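Local coordinates for protein Cag-Z (Helicobacter pylori, PDB 1S2X) that is of unknown function but is encoded in the cag pathogenicity island of Helicobacter pylori, which specifies a type IV secretion system, at residues C124-V127 with A128-D132; E105-L108 with G109-A113; L138-E141 with Y142-P145; E61-I64 with N65-K68. The protein carries 1 engineered substitution. One frame throughout, in Å; residues are numbered along the deposited sequence.

Contact 1. Residues C124-V127 with A128-D132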
loop_
_atom_site.group_PDB
_atom_site.type_symbol
_atom_site.label_atom_id
_atom_site.label_comp_id
_atom_site.label_asym_id
_atom_site.label_seq_id
_atom_site.Cartn_x
_atom_site.Cartn_y
_atom_site.Cartn_z
ATOM N N CYS A 124 -0.074 5.711 5.618
ATOM C CA CYS A 124 1.286 5.216 5.397
ATOM C C CYS A 124 1.433 3.759 5.817
ATOM O O CYS A 124 2.179 2.990 5.202
ATOM C CB CYS A 124 2.295 6.111 6.119
ATOM S SG CYS A 124 2.699 7.613 5.185
ATOM N N ASP A 125 0.729 3.313 6.855
ATOM C CA ASP A 125 0.810 1.902 7.222
ATOM C C ASP A 125 0.057 1.061 6.205
ATOM O O ASP A 125 0.421 -0.075 5.906
ATOM C CB ASP A 125 0.242 1.629 8.611
ATOM C CG ASP A 125 1.080 2.205 9.737
ATOM O OD1 ASP A 125 2.192 2.710 9.484
ATOM O OD2 ASP A 125 0.604 2.158 10.898
ATOM N N GLU A 126 -1.037 1.591 5.642
ATOM C CA GLU A 126 -1.728 0.716 4.687
ATOM C C GLU A 126 -0.932 0.609 3.389
ATOM O O GLU A 126 -0.945 -0.461 2.771
ATOM C CB GLU A 126 -3.154 1.183 4.409
ATOM C CG GLU A 126 -4.162 0.731 5.453
ATOM C CD GLU A 126 -4.406 -0.766 5.379
ATOM O OE1 GLU A 126 -4.074 -1.461 6.356
ATOM O OE2 GLU A 126 -4.923 -1.245 4.347
ATOM N N VAL A 127 -0.248 1.661 2.967
ATOM C CA VAL A 127 0.628 1.598 1.798
ATOM C C VAL A 127 1.781 0.621 2.018
ATOM O O VAL A 127 2.178 -0.112 1.111
ATOM C CB VAL A 127 1.230 2.968 1.431
ATOM C CG1 VAL A 127 2.230 2.816 0.299
ATOM C CG2 VAL A 127 0.155 3.967 1.034
ATOM N N ALA A 128 2.361 0.562 3.212
ATOM C CA ALA A 128 3.433 -0.389 3.512
ATOM C C ALA A 128 2.941 -1.827 3.516
ATOM O O ALA A 128 3.595 -2.796 3.133
ATOM C CB ALA A 128 4.061 -0.082 4.862
ATOM N N ARG A 129 1.708 -2.010 3.974
ATOM C CA ARG A 129 1.172 -3.366 3.977
ATOM C C ARG A 129 0.995 -3.857 2.546
ATOM O O ARG A 129 1.339 -4.973 2.159
ATOM C CB ARG A 129 -0.130 -3.335 4.773
ATOM C CG ARG A 129 -0.952 -4.608 4.662
ATOM C CD ARG A 129 -2.141 -4.546 5.614
ATOM N NE ARG A 129 -3.314 -4.004 4.927
ATOM C CZ ARG A 129 -4.112 -4.737 4.159
ATOM N NH1 ARG A 129 -3.874 -6.027 3.979
ATOM N NH2 ARG A 129 -5.157 -4.174 3.572
ATOM N N ILE A 130 0.416 -2.979 1.722
ATOM C CA ILE A 130 0.178 -3.313 0.326
ATOM C C ILE A 130 1.525 -3.448 -0.381
ATOM O O ILE A 130 1.663 -4.338 -1.220
ATOM C CB ILE A 130 -0.689 -2.292 -0.413
ATOM C CG1 ILE A 130 -2.191 -2.624 -0.400
ATOM C CG2 ILE A 130 -0.228 -2.133 -1.851
ATOM C CD1 ILE A 130 -2.727 -2.975 0.969
ATOM N N SER A 131 2.467 -2.570 -0.022
ATOM C CA SER A 131 3.790 -2.672 -0.621
ATOM C C SER A 131 4.459 -4.018 -0.316
ATOM O O SER A 131 5.016 -4.657 -1.214
ATOM C CB SER A 131 4.697 -1.546 -0.139
ATOM O OG SER A 131 5.950 -1.676 -0.791
ATOM N N ASP A 132 4.403 -4.456 0.932
ATOM C CA ASP A 132 4.909 -5.762 1.344
ATOM C C ASP A 132 4.207 -6.894 0.606
ATOM O O ASP A 132 4.829 -7.852 0.151
ATOM C CB ASP A 132 4.725 -5.932 2.855
ATOM C CG ASP A 132 5.721 -5.160 3.690
ATOM O OD1 ASP A 132 5.510 -5.057 4.915
ATOM O OD2 ASP A 132 6.722 -4.650 3.154
#
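Glu126 and Arg129 stand about one turn apart on helix 105-135, whose regular i to i+4 backbone bonds, such as Ile130 N to Glu126 O at 3.0 Å, run unbroken across the junction of 124-127 with 128-132. Their side chains lie alongside each other and point the same way, and the arginine holds the carboxylate side-on in a salt bridge with two nitrogens. Arg129 NE donates to Glu126 OE1 at 3.0 Å, coming from the syn side but 32° out of the carboxylate plane. Arg129 NH2 reaches Glu126 OE2, also at 3.0 Å, almost exactly in the guanidinium plane and on the syn lone pair. The two planes are 37° apart, so the pair is twisted. Arg129 leaves the helix with CG anti to its N (chi1 169°), and a bend at chi3 presents its NE edge to the acid. Tyr79 OH on helix 74-101 is hydrogen-bonded to the same OE2, which should restrict rotation of the carboxylate further. Ile130 CD1 lies over one guanidinium face, near the rim. Branched Val127 and Ile130 suit the buried side, packing on Leu80, Leu168 and Phe164. This is an i to i+3 Glu-Arg pair bordering the apolar stripe of an amphipathic bundle helix.

Contact 2. Residues E105-L108 with G109-A113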
loop_
_atom_site.group_PDB
_atom_site.type_symbol
_atom_site.label_atom_id
_atom_site.label_comp_id
_atom_site.label_asym_id
_atom_site.label_seq_id
_atom_site.Cartn_x
_atom_site.Cartn_y
_atom_site.Cartn_z
ATOM N N GLU A 105 -7.483 28.303 20.745
ATOM C CA GLU A 105 -6.549 28.080 19.651
ATOM C C GLU A 105 -5.541 26.984 19.966
ATOM O O GLU A 105 -5.181 26.185 19.096
ATOM C CB GLU A 105 -5.837 29.399 19.301
ATOM C CG GLU A 105 -6.668 30.289 18.385
ATOM C CD GLU A 105 -6.375 31.771 18.528
ATOM O OE1 GLU A 105 -5.507 32.293 17.787
ATOM O OE2 GLU A 105 -6.999 32.452 19.370
ATOM N N LEU A 106 -5.057 26.898 21.203
ATOM C CA LEU A 106 -4.104 25.833 21.519
ATOM C C LEU A 106 -4.791 24.474 21.590
ATOM O O LEU A 106 -4.282 23.441 21.142
ATOM C CB LEU A 106 -3.395 26.157 22.829
ATOM C CG LEU A 106 -2.438 27.346 22.838
ATOM C CD1 LEU A 106 -3.167 28.674 22.715
ATOM C CD2 LEU A 106 -1.595 27.325 24.110
ATOM N N THR A 107 -5.988 24.443 22.172
ATOM C CA THR A 107 -6.774 23.220 22.201
ATOM C C THR A 107 -7.102 22.792 20.771
ATOM O O THR A 107 -7.291 21.606 20.476
ATOM C CB THR A 107 -8.074 23.398 23.004
ATOM O OG1 THR A 107 -7.763 23.757 24.361
ATOM C CG2 THR A 107 -8.871 22.101 23.075
ATOM N N LEU A 108 -7.187 23.768 19.864
ATOM C CA LEU A 108 -7.607 23.425 18.495
ATOM C C LEU A 108 -6.419 22.762 17.798
ATOM O O LEU A 108 -6.586 21.867 16.971
ATOM C CB LEU A 108 -8.141 24.635 17.750
ATOM C CG LEU A 108 -8.356 24.575 16.240
ATOM C CD1 LEU A 108 -9.383 23.527 15.851
ATOM C CD2 LEU A 108 -8.791 25.934 15.697
ATOM N N GLY A 109 -5.240 23.228 18.195
ATOM C CA GLY A 109 -3.986 22.631 17.768
ATOM C C GLY A 109 -3.923 21.174 18.194
ATOM O O GLY A 109 -3.475 20.331 17.416
ATOM N N GLU A 110 -4.380 20.882 19.410
ATOM C CA GLU A 110 -4.407 19.512 19.901
ATOM C C GLU A 110 -5.091 18.592 18.887
ATOM O O GLU A 110 -4.618 17.500 18.584
ATOM C CB GLU A 110 -5.156 19.388 21.226
ATOM C CG GLU A 110 -4.425 19.876 22.461
ATOM C CD GLU A 110 -3.151 19.092 22.706
ATOM O OE1 GLU A 110 -2.148 19.413 22.041
ATOM O OE2 GLU A 110 -3.161 18.166 23.544
ATOM N N PHE A 111 -6.224 19.075 18.390
ATOM C CA PHE A 111 -7.092 18.267 17.541
ATOM C C PHE A 111 -6.580 18.243 16.104
ATOM O O PHE A 111 -6.677 17.225 15.426
ATOM C CB PHE A 111 -8.532 18.784 17.596
ATOM C CG PHE A 111 -9.314 18.291 18.802
ATOM C CD1 PHE A 111 -9.871 17.030 18.839
ATOM C CD2 PHE A 111 -9.495 19.106 19.908
ATOM C CE1 PHE A 111 -10.595 16.567 19.925
ATOM C CE2 PHE A 111 -10.221 18.664 20.999
ATOM C CZ PHE A 111 -10.778 17.398 21.015
ATOM N N VAL A 112 -6.031 19.365 15.652
ATOM C CA VAL A 112 -5.503 19.426 14.289
ATOM C C VAL A 112 -4.265 18.551 14.180
ATOM O O VAL A 112 -4.067 17.842 13.187
ATOM C CB VAL A 112 -5.238 20.888 13.900
ATOM C CG1 VAL A 112 -4.133 21.035 12.867
ATOM C CG2 VAL A 112 -6.543 21.498 13.384
ATOM N N ALA A 113 -3.416 18.554 15.202
ATOM C CA ALA A 113 -2.258 17.672 15.212
ATOM C C ALA A 113 -2.645 16.197 15.315
ATOM O O ALA A 113 -2.051 15.346 14.652
ATOM C CB ALA A 113 -1.336 18.049 16.360
#
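A chi1 of -82° sets the Phe111 ring opposite its own carbonyl carbon and lays one ring edge beside the Thr107 carbonyl, while Leu108, with CG anti to N (chi1 167°), holds its branches where Val112 can meet them. Both pairs are i to i+4 contacts in the opening turns of helix 105-135, an amphipathic helix whose start is tied to the preceding residue by a hydrogen bond between Asn104 OD1 and Thr107 N. Leu108 CD1 and Val112 CG2 come within 4.3 Å, a loose apolar contact on the buried side. Branched aliphatic chains suit this side, since both residues pack on Lys186, the last modelled residue, and on helix 74-101, Leu108 touching Ala98 and Val112 touching Lys95. Underneath, the backbone bond from Val112 N to Leu108 O is firm at 2.9 Å. Phe111 N is held less well: it shares itself between Thr107 O at 3.4 Å and Leu108 O at 3.2 Å, both bonds weak. Glu110, on the outer side, tucks its CB against Thr107 O while its bent chain carries the carboxylate away. Phe111 also leans on Leu10 and Ile102, and Thr107 O lies 3.4 Å from Phe111 CD2, at the ring edge and near the ring plane.

Contact 3. Residues L138-E141 with Y142-P145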
loop_
_atom_site.group_PDB
_atom_site.type_symbol
_atom_site.label_atom_id
_atom_site.label_comp_id
_atom_site.label_asym_id
_atom_site.label_seq_id
_atom_site.Cartn_x
_atom_site.Cartn_y
_atom_site.Cartn_z
ATOM N N LEU A 138 7.478 -11.999 -5.676
ATOM C CA LEU A 138 8.786 -12.616 -5.880
ATOM C C LEU A 138 9.075 -13.320 -4.551
ATOM O O LEU A 138 9.568 -12.691 -3.615
ATOM C CB LEU A 138 9.886 -11.621 -6.230
ATOM C CG LEU A 138 11.294 -12.229 -6.427
ATOM C CD1 LEU A 138 11.270 -13.233 -7.571
ATOM C CD2 LEU A 138 12.344 -11.149 -6.649
ATOM N N PRO A 139 8.694 -14.585 -4.441
ATOM C CA PRO A 139 8.637 -15.201 -3.113
ATOM C C PRO A 139 10.057 -15.507 -2.650
ATOM O O PRO A 139 10.792 -16.276 -3.255
ATOM C CB PRO A 139 7.828 -16.472 -3.356
ATOM C CG PRO A 139 8.101 -16.821 -4.788
ATOM C CD PRO A 139 8.303 -15.514 -5.505
ATOM N N ARG A 140 10.460 -14.888 -1.554
ATOM C CA ARG A 140 11.817 -15.102 -1.055
ATOM C C ARG A 140 12.075 -16.574 -0.788
ATOM O O ARG A 140 13.208 -17.046 -0.903
ATOM C CB ARG A 140 12.049 -14.316 0.233
ATOM C CG ARG A 140 13.313 -13.477 0.256
ATOM C CD ARG A 140 14.536 -14.227 -0.253
ATOM N NE ARG A 140 15.736 -13.390 -0.248
ATOM C CZ ARG A 140 16.982 -13.782 -0.469
ATOM N NH1 ARG A 140 17.280 -15.049 -0.734
ATOM N NH2 ARG A 140 17.962 -12.896 -0.426
ATOM N N GLU A 141 11.038 -17.330 -0.423
ATOM C CA GLU A 141 11.363 -18.705 -0.033
ATOM C C GLU A 141 11.627 -19.632 -1.216
ATOM O O GLU A 141 12.025 -20.769 -0.925
ATOM C CB GLU A 141 10.239 -19.246 0.852
ATOM C CG GLU A 141 8.946 -19.548 0.122
ATOM C CD GLU A 141 7.949 -18.407 0.145
ATOM O OE1 GLU A 141 6.746 -18.675 -0.064
ATOM O OE2 GLU A 141 8.354 -17.240 0.361
ATOM N N TYR A 142 11.458 -19.230 -2.471
ATOM C CA TYR A 142 11.662 -20.041 -3.666
ATOM C C TYR A 142 12.788 -19.495 -4.536
ATOM O O TYR A 142 12.975 -19.911 -5.686
ATOM C CB TYR A 142 10.359 -20.186 -4.491
ATOM C CG TYR A 142 9.320 -20.863 -3.610
ATOM C CD1 TYR A 142 9.573 -22.160 -3.157
ATOM C CD2 TYR A 142 8.143 -20.251 -3.221
ATOM C CE1 TYR A 142 8.673 -22.831 -2.349
ATOM C CE2 TYR A 142 7.237 -20.913 -2.406
ATOM C CZ TYR A 142 7.504 -22.203 -1.973
ATOM O OH TYR A 142 6.615 -22.878 -1.165
ATOM N N LEU A 143 13.546 -18.564 -3.988
ATOM C CA LEU A 143 14.690 -17.968 -4.673
ATOM C C LEU A 143 15.907 -18.889 -4.619
ATOM O O LEU A 143 16.296 -19.265 -3.509
ATOM C CB LEU A 143 15.069 -16.638 -4.028
ATOM C CG LEU A 143 14.420 -15.344 -4.531
ATOM C CD1 LEU A 143 13.048 -15.587 -5.116
ATOM C CD2 LEU A 143 14.345 -14.331 -3.398
ATOM N N PRO A 144 16.507 -19.223 -5.754
ATOM C CA PRO A 144 17.705 -20.069 -5.770
ATOM C C PRO A 144 18.842 -19.481 -4.931
ATOM O O PRO A 144 18.996 -18.264 -4.791
ATOM C CB PRO A 144 18.129 -20.098 -7.238
ATOM C CG PRO A 144 16.989 -19.574 -8.026
ATOM C CD PRO A 144 16.094 -18.808 -7.103
ATOM N N PRO A 145 19.689 -20.350 -4.379
ATOM C CA PRO A 145 20.693 -19.904 -3.408
ATOM C C PRO A 145 21.757 -19.020 -4.046
ATOM O O PRO A 145 22.496 -18.307 -3.377
ATOM C CB PRO A 145 21.314 -21.211 -2.914
ATOM C CG PRO A 145 21.056 -22.199 -4.004
ATOM C CD PRO A 145 19.781 -21.790 -4.665
#
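Pro139 to Tyr142 form a tight turn in the loop between helices 105-135 and 149-158, closed by a hydrogen bond from Tyr142 N to Pro139 O at 3.1 Å. The bond is straight at the nitrogen, but the donor stands 52° above the carbonyl plane and so misses the oxygen's lone pairs. Beside it the Tyr142 ring receives two neighbours from different directions. Glu141 CG comes over one face, 3.6 Å from the ring centroid and 21° off the normal, in a CH-pi contact. It gets there because CG sits between the backbone N and the carbonyl carbon (chi1 72°), which folds the chain toward the next residue. At the ring edge, in plane, Pro139 CG lies 3.8 Å from Tyr142 CD2.

The backbone at Arg140 and Glu141 has the angles of a type I beta turn with 3-10 character, and a weak bond from Leu143 N to Arg140 O, 3.5 Å long, begins a second, overlapping turn. Leu143 is already extended, and Pro144, having no N-H, could not donate the next bond of this pattern. The side chains of Leu138 and Leu143 cross at about a right angle, with CD1 of Leu138 at 3.8 Å from CD1 of Leu143; both are buried against helix 149-158, where they meet Phe156 and Met152 respectively. Pro139 and Tyr142 face helix 31-43 instead, touching Ile39. A tyrosine serves well here, as its ring packs while OH, at the far end, is hydrogen-bonded to Gln40 NE2.

Contact 4. Residues E61-I64 with N65-K68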
loop_
_atom_site.group_PDB
_atom_site.type_symbol
_atom_site.label_atom_id
_atom_site.label_comp_id
_atom_site.label_asym_id
_atom_site.label_seq_id
_atom_site.Cartn_x
_atom_site.Cartn_y
_atom_site.Cartn_z
ATOM N N GLU A 61 8.676 -16.271 -17.533
ATOM C CA GLU A 61 7.507 -17.154 -17.618
ATOM C C GLU A 61 6.537 -16.929 -16.476
ATOM O O GLU A 61 5.318 -17.047 -16.606
ATOM C CB GLU A 61 7.977 -18.615 -17.650
ATOM C CG GLU A 61 6.926 -19.621 -18.082
ATOM C CD GLU A 61 6.245 -19.208 -19.376
ATOM O OE1 GLU A 61 6.945 -19.053 -20.398
ATOM O OE2 GLU A 61 5.014 -19.015 -19.373
ATOM N N LEU A 62 7.072 -16.614 -15.294
ATOM C CA LEU A 62 6.231 -16.268 -14.159
ATOM C C LEU A 62 5.401 -15.023 -14.453
ATOM O O LEU A 62 4.224 -14.987 -14.101
ATOM C CB LEU A 62 7.061 -16.034 -12.882
ATOM C CG LEU A 62 6.271 -15.757 -11.606
ATOM C CD1 LEU A 62 5.299 -16.888 -11.293
ATOM C CD2 LEU A 62 7.209 -15.543 -10.427
ATOM N N ARG A 63 6.027 -14.023 -15.062
ATOM C CA ARG A 63 5.287 -12.817 -15.413
ATOM C C ARG A 63 4.215 -13.145 -16.450
ATOM O O ARG A 63 3.123 -12.594 -16.450
ATOM C CB ARG A 63 6.174 -11.716 -15.993
ATOM C CG ARG A 63 5.427 -10.455 -16.456
ATOM C CD ARG A 63 4.792 -9.695 -15.319
ATOM N NE ARG A 63 3.982 -8.529 -15.626
ATOM C CZ ARG A 63 4.441 -7.279 -15.677
ATOM N NH1 ARG A 63 5.726 -7.038 -15.452
ATOM N NH2 ARG A 63 3.667 -6.238 -15.956
ATOM N N ILE A 64 4.574 -14.023 -17.370
ATOM C CA ILE A 64 3.582 -14.373 -18.403
ATOM C C ILE A 64 2.451 -15.117 -17.710
ATOM O O ILE A 64 1.278 -14.866 -18.013
ATOM C CB ILE A 64 4.200 -15.152 -19.568
ATOM C CG1 ILE A 64 5.083 -14.303 -20.494
ATOM C CG2 ILE A 64 3.134 -15.854 -20.407
ATOM C CD1 ILE A 64 5.994 -15.114 -21.389
ATOM N N ASN A 65 2.767 -16.002 -16.759
ATOM C CA ASN A 65 1.681 -16.687 -16.038
ATOM C C ASN A 65 0.874 -15.706 -15.204
ATOM O O ASN A 65 -0.344 -15.828 -15.040
ATOM C CB ASN A 65 2.237 -17.830 -15.170
ATOM C CG ASN A 65 2.513 -19.016 -16.079
ATOM O OD1 ASN A 65 1.735 -19.179 -17.014
ATOM N ND2 ASN A 65 3.558 -19.796 -15.865
HETATM N N MSE A 66 1.529 -14.683 -14.657
HETATM C CA MSE A 66 0.781 -13.656 -13.924
HETATM C C MSE A 66 -0.211 -12.989 -14.882
HETATM O O MSE A 66 -1.398 -12.775 -14.593
HETATM C CB MSE A 66 1.732 -12.630 -13.324
HETATM C CG MSE A 66 2.552 -12.944 -12.083
HETATM SE SE MSE A 66 3.829 -11.677 -11.752
HETATM C CE MSE A 66 2.729 -10.477 -10.965
ATOM N N GLN A 67 0.205 -12.606 -16.083
ATOM C CA GLN A 67 -0.716 -11.905 -16.997
ATOM C C GLN A 67 -1.870 -12.798 -17.416
ATOM O O GLN A 67 -3.029 -12.396 -17.454
ATOM C CB GLN A 67 -0.000 -11.417 -18.257
ATOM C CG GLN A 67 1.178 -10.480 -18.012
ATOM C CD GLN A 67 0.846 -9.005 -18.074
ATOM O OE1 GLN A 67 1.614 -8.158 -18.548
ATOM N NE2 GLN A 67 -0.326 -8.636 -17.579
ATOM N N LYS A 68 -1.559 -14.041 -17.746
ATOM C CA LYS A 68 -2.567 -15.000 -18.157
ATOM C C LYS A 68 -3.580 -15.274 -17.050
ATOM O O LYS A 68 -4.698 -15.708 -17.364
ATOM C CB LYS A 68 -1.930 -16.323 -18.584
ATOM C CG LYS A 68 -1.130 -16.273 -19.882
ATOM C CD LYS A 68 -0.487 -17.637 -20.094
ATOM C CE LYS A 68 -0.027 -17.851 -21.520
ATOM N NZ LYS A 68 0.760 -19.118 -21.618
HETATM O O HOH W 1 4.408 -21.714 -17.736
HETATM O O HOH W 2 2.377 -19.704 -19.784
#
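Glu61 and Asn65, one turn apart on helix 52-68, are joined twice: by the backbone bond from Asn65 N to Glu61 O at 2.8 Å, and by water between their side chains. The backbone pattern continues regularly to Lys68 N, which meets Ile64 O at 3.0 Å.

The polar side chains are bridged by two waters. Bent at chi2 (50°), the Glu61 chain turns its OE2 along the helix toward Asn65, with carboxylate and amide planes 60° apart. One water takes a hydrogen from Asn65 ND2 at 2.8 Å and gives a weak bond to Glu61 OE2. A second water donates to Glu61 OE2 at 2.8 Å and to Asn65 OD1 at 2.9 Å. Its contact with Lys68 NZ is unusually short and its exact geometry doubtful, but acid and amine, with Glu61 OE2 and Lys68 NZ 4.8 Å apart, appear to be bridged by this water. Arg63 NH1 is hydrogen-bonded to Ile158 O.

Apolar contacts run alongside. Ile64 and the extended Lys68 chain run side by side, CG2 of Ile64 lying 3.9 Å from CE of Lys68, so the lysine's methylene groups serve as hydrophobic surface. The Arg63 chain passes Met66, present as selenomethionine, with CD 4.2 Å from SE.

On the inner side of these last two turns of helix 52-68, branched Leu62 and the long, flexible Met66 pack on Phe38 of helix 31-43 and on Leu159, which follows helix 149-158.

Overall arrangement
Contacts 1 and 2 both lie on helix 105-135, their centres 28 Å apart: contact 2 is near its start, its centre about 29 Å from that of the chain, whereas the centre of contact 1 lies about 4 Å from that of the chain. Contact 3 follows in the loop beyond that helix, about 8 Å from contact 1 at nearest atoms. Contacts 3 and 4 are neighbours, about 5 Å apart at nearest atoms, and both pack on helix 31-43; their centres are about 49 and 51 Å from that of contact 2, on the opposite side of the chain's centre. No active site is known, but an isopropyl alcohol, probably from the crystallisation liquor, lies about 4 Å from the Ser131 side chain in contact 1.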